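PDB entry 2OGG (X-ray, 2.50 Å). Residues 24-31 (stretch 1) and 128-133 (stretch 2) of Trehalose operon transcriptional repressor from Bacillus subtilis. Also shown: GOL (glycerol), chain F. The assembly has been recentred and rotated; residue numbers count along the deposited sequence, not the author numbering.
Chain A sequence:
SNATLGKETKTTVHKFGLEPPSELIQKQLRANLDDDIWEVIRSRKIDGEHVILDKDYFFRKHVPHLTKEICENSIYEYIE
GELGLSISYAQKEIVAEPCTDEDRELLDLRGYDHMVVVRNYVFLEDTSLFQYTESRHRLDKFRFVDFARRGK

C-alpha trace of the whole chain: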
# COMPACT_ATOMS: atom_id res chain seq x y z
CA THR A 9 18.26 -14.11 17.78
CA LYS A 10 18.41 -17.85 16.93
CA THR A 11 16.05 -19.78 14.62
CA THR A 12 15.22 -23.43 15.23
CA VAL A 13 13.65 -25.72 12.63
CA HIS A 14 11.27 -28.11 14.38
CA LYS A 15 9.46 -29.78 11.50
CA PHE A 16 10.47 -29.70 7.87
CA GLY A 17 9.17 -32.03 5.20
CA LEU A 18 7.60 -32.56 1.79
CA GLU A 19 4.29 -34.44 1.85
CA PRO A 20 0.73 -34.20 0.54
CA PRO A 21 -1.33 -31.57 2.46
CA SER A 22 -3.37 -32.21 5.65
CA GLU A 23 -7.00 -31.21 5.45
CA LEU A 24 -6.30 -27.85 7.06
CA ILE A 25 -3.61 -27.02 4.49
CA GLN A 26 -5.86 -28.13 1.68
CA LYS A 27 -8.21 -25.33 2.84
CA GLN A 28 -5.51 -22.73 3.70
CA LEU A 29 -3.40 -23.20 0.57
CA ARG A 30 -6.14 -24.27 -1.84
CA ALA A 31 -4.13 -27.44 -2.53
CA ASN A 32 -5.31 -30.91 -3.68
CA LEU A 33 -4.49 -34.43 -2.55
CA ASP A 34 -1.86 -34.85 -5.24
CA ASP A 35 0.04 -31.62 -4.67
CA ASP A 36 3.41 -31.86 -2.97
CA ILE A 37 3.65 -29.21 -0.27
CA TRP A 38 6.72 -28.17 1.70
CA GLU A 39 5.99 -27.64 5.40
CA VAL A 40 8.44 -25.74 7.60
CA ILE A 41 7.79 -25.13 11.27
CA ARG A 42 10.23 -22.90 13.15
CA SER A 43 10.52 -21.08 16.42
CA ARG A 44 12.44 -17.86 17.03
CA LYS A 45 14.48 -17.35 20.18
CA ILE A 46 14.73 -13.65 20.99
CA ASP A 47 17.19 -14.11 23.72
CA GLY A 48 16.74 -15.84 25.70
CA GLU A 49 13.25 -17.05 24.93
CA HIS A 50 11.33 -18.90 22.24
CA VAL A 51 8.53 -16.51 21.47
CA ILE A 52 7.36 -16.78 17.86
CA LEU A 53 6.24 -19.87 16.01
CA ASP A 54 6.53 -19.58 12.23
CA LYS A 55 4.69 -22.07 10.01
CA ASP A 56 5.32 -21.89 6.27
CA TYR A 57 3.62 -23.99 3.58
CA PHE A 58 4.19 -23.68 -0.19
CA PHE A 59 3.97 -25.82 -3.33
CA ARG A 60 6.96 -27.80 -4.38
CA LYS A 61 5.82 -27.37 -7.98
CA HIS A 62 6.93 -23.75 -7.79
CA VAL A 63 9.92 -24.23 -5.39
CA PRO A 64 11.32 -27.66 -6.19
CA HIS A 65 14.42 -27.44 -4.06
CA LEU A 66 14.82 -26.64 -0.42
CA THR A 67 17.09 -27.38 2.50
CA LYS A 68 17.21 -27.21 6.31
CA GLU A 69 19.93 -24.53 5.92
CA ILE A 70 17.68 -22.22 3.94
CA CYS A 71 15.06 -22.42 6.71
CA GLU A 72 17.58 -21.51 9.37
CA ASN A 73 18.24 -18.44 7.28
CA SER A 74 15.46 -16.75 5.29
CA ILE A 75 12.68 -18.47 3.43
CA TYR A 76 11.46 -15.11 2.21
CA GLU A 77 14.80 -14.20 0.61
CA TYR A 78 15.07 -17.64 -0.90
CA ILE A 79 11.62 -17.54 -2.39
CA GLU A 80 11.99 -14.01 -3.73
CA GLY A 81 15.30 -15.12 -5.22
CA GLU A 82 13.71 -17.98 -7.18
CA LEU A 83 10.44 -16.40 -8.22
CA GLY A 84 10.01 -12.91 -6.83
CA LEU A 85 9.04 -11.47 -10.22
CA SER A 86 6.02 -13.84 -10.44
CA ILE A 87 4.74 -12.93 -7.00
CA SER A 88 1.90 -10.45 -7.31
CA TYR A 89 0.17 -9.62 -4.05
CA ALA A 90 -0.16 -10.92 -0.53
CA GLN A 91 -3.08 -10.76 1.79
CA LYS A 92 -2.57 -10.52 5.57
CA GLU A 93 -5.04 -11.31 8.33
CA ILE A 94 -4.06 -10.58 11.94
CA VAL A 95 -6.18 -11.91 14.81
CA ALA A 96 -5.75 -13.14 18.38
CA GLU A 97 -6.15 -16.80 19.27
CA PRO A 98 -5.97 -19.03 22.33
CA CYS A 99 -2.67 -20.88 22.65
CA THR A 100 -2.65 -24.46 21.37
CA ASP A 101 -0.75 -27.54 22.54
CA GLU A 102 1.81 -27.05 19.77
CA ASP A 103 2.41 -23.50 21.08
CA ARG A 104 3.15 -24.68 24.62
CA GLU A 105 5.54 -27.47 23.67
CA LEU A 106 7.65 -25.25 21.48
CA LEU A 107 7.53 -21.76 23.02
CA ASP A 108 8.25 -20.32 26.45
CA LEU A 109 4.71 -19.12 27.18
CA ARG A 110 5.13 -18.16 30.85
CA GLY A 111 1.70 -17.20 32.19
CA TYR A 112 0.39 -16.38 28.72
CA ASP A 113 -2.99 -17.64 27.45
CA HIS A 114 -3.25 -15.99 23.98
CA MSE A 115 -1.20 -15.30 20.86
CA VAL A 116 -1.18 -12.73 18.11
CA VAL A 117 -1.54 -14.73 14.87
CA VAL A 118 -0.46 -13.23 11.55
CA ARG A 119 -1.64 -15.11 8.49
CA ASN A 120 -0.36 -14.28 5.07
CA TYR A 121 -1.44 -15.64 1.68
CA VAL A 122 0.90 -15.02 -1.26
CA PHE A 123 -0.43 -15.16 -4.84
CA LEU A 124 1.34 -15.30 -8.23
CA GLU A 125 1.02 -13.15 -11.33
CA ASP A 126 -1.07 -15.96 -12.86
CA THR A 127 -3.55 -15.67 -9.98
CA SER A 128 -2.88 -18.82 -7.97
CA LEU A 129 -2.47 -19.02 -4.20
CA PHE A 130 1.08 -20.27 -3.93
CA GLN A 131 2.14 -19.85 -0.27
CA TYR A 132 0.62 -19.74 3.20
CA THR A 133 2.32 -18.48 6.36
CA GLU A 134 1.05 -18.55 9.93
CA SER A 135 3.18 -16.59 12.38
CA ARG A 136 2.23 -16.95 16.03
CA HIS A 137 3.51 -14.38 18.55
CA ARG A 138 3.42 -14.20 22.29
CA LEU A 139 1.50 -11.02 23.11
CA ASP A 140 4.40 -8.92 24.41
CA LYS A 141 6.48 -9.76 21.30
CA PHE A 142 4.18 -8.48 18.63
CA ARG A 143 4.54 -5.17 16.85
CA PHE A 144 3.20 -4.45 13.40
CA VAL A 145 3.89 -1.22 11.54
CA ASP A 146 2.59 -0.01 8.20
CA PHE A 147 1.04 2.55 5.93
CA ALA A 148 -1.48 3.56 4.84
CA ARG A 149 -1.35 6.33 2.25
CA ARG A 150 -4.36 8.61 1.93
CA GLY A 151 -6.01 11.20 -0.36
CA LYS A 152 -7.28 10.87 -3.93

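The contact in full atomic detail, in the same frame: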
# COMPACT_ATOMS: atom_id res chain seq x y z
N LEU A 24 -6.36 -29.28 6.78
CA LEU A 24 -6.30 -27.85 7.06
C LEU A 24 -5.49 -27.10 5.99
O LEU A 24 -5.94 -26.06 5.52
CB LEU A 24 -5.77 -27.56 8.47
CG LEU A 24 -5.39 -26.08 8.74
CD1 LEU A 24 -6.61 -25.12 8.79
CD2 LEU A 24 -4.52 -25.93 10.00
N ILE A 25 -4.40 -27.69 5.51
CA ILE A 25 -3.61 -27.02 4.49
C ILE A 25 -4.25 -27.09 3.12
O ILE A 25 -4.13 -26.16 2.33
CB ILE A 25 -2.15 -27.48 4.43
CG1 ILE A 25 -1.43 -27.13 5.74
CG2 ILE A 25 -1.44 -26.82 3.28
CD1 ILE A 25 -1.65 -25.68 6.21
N GLN A 26 -5.00 -28.15 2.85
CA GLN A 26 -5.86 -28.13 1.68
C GLN A 26 -6.76 -26.86 1.65
O GLN A 26 -6.80 -26.15 0.65
CB GLN A 26 -6.68 -29.42 1.57
CG GLN A 26 -5.86 -30.58 1.05
CD GLN A 26 -6.50 -31.93 1.39
OE1 GLN A 26 -7.60 -32.25 0.93
NE2 GLN A 26 -5.80 -32.73 2.20
N LYS A 27 -7.39 -26.53 2.77
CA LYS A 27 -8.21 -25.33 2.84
C LYS A 27 -7.38 -24.03 2.79
O LYS A 27 -7.63 -23.17 1.95
CB LYS A 27 -9.16 -25.36 4.05
CG LYS A 27 -9.71 -23.97 4.43
CD LYS A 27 -11.24 -23.94 4.57
CE LYS A 27 -11.68 -24.00 6.03
NZ LYS A 27 -11.07 -22.90 6.83
N GLN A 28 -6.32 -23.95 3.59
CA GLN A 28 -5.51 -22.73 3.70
C GLN A 28 -4.74 -22.38 2.43
O GLN A 28 -4.63 -21.22 2.06
CB GLN A 28 -4.52 -22.82 4.88
CG GLN A 28 -5.14 -22.74 6.26
CD GLN A 28 -5.87 -21.43 6.54
OE1 GLN A 28 -6.33 -20.75 5.63
NE2 GLN A 28 -6.08 -21.14 7.81
N LEU A 29 -4.27 -23.40 1.73
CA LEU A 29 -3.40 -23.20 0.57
C LEU A 29 -4.08 -23.53 -0.74
O LEU A 29 -3.46 -23.48 -1.79
CB LEU A 29 -2.17 -24.09 0.74
CG LEU A 29 -0.86 -23.74 0.07
CD1 LEU A 29 -0.50 -22.30 0.33
CD2 LEU A 29 0.19 -24.65 0.61
N ARG A 30 -5.39 -23.78 -0.69
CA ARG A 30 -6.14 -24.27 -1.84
C ARG A 30 -5.39 -25.33 -2.63
O ARG A 30 -5.25 -25.24 -3.85
CB ARG A 30 -6.56 -23.12 -2.75
CG ARG A 30 -7.78 -22.35 -2.29
CD ARG A 30 -7.77 -20.96 -2.95
NE ARG A 30 -8.82 -20.09 -2.43
CZ ARG A 30 -8.82 -18.76 -2.52
NH1 ARG A 30 -7.81 -18.13 -3.12
NH2 ARG A 30 -9.81 -18.06 -2.00
N ALA A 31 -4.87 -26.33 -1.92
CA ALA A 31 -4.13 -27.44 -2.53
C ALA A 31 -4.97 -28.72 -2.58
O ALA A 31 -5.73 -28.99 -1.64
CB ALA A 31 -2.86 -27.71 -1.73
N SER A 128 -2.79 -17.70 -8.89
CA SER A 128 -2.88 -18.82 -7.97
C SER A 128 -2.29 -18.54 -6.58
O SER A 128 -1.39 -17.73 -6.43
CB SER A 128 -2.21 -20.04 -8.59
OG SER A 128 -1.02 -19.63 -9.22
N LEU A 129 -2.94 -19.08 -5.56
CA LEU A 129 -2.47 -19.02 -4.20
C LEU A 129 -1.30 -19.97 -4.18
O LEU A 129 -1.45 -21.13 -4.49
CB LEU A 129 -3.55 -19.55 -3.25
CG LEU A 129 -3.20 -19.65 -1.77
CD1 LEU A 129 -2.39 -18.48 -1.30
CD2 LEU A 129 -4.48 -19.78 -0.93
N PHE A 130 -0.13 -19.47 -3.84
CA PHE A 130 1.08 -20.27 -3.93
C PHE A 130 1.72 -20.57 -2.58
O PHE A 130 2.42 -21.56 -2.45
CB PHE A 130 2.06 -19.53 -4.84
CG PHE A 130 3.48 -19.66 -4.41
CD1 PHE A 130 4.20 -20.83 -4.69
CD2 PHE A 130 4.10 -18.63 -3.77
CE1 PHE A 130 5.51 -20.98 -4.25
CE2 PHE A 130 5.44 -18.75 -3.37
CZ PHE A 130 6.14 -19.94 -3.60
N GLN A 131 1.53 -19.68 -1.60
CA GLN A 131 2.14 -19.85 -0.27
C GLN A 131 1.22 -19.45 0.89
O GLN A 131 0.43 -18.52 0.78
CB GLN A 131 3.40 -19.03 -0.18
CG GLN A 131 3.99 -18.96 1.22
CD GLN A 131 5.27 -18.19 1.22
OE1 GLN A 131 5.66 -17.65 0.18
NE2 GLN A 131 6.04 -18.31 2.31
N TYR A 132 1.37 -20.13 2.02
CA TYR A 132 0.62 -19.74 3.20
C TYR A 132 1.51 -19.74 4.43
O TYR A 132 2.21 -20.71 4.69
CB TYR A 132 -0.59 -20.64 3.39
CG TYR A 132 -1.15 -20.63 4.81
CD1 TYR A 132 -2.04 -19.65 5.24
CD2 TYR A 132 -0.85 -21.64 5.69
CE1 TYR A 132 -2.48 -19.61 6.56
CE2 TYR A 132 -1.33 -21.64 7.01
CZ TYR A 132 -2.12 -20.62 7.44
OH TYR A 132 -2.63 -20.66 8.75
N THR A 133 1.50 -18.63 5.17
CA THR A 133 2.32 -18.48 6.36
C THR A 133 1.45 -18.14 7.56
O THR A 133 0.42 -17.50 7.43
CB THR A 133 3.35 -17.38 6.14
OG1 THR A 133 4.07 -17.67 4.94
CG2 THR A 133 4.36 -17.32 7.29
C1 GOL F . -5.39 -20.31 -5.64
O1 GOL F . -6.67 -19.89 -6.07
C2 GOL F . -4.94 -21.53 -6.44
O2 GOL F . -5.97 -21.77 -7.36
C3 GOL F . -4.75 -22.78 -5.54
O3 GOL F . -3.53 -22.82 -4.80

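The packing of a helix end against a β-strand often relies on side-chain shape rather than on directional bonds, and the contact between residues 24-31 and 128-133 of this repressor is a compact example. At its apolar centre lies Leu29, whose CA-to-CB bond runs sideways to the strand but whose t,p rotamer brings its end closer. CD1 of Leu29 settles against the strand backbone, 3.3 Å from N of Tyr132 and 3.4 Å from C of Gln131, and lies 3.5 Å from CB of Tyr132. At these distances the methyl is in tight van der Waals contact with the main chain, a contact that needs no donor or acceptor.

The strand answers with Leu129 and Tyr132, both of which direct their CA-to-CB bonds toward the helix, while Phe130 and Gln131 between them point away. CG of Leu129 lies 4.3 Å from CD1 of Leu29, and CD2 of Leu129 reaches the helix backbone, 3.3 Å from O of Gln28. Tyr132 offers its ring. CB of Gln28 stands 3.8 Å from the ring centroid, only 5° off the normal, a CH-π contact in which the aliphatic base of a polar side chain covers an aromatic face. One helical turn earlier, CD1 of Ile25 comes within 4.1 Å of CE2 of Tyr132 and adds to the apolar surround of the ring.

The backbones set the stage for these meetings without bonding to one another. The helix and strand axes approach to 8.8 Å with their N-to-C directions at 118°, and the nearest pair of CA atoms, those of Leu29 and Tyr132, is 5.9 Å apart. Within the helix, main-chain bonds run along its own turns: N of Gln28 donates to O of Leu24 at 2.9 Å, and N of Leu29 to O of Ile25 at 2.8 Å. Arg30 then leaves helical geometry with positive phi.

Toward the polar edge, the amide and hydroxyl come near each other, NE2 of Gln28 lying 3.6 Å from OH of Tyr132, but no hydrogen bond crosses between the stretches. Arg30 contributes its aliphatic portion, with CD 4.0 Å from CD2 of Leu129, so a charged residue can skirt an apolar neighbour. A glycerol, probably from the crystallisation liquor, occupies the same margin. Its O3 lies 2.7 Å from O of Leu129 and 3.1 Å from O of Leu29, placing one hydroxyl within hydrogen-bonding reach of a carbonyl from each stretch. The general lesson is that complementary shape can join two segments with no hydrogen bond between them.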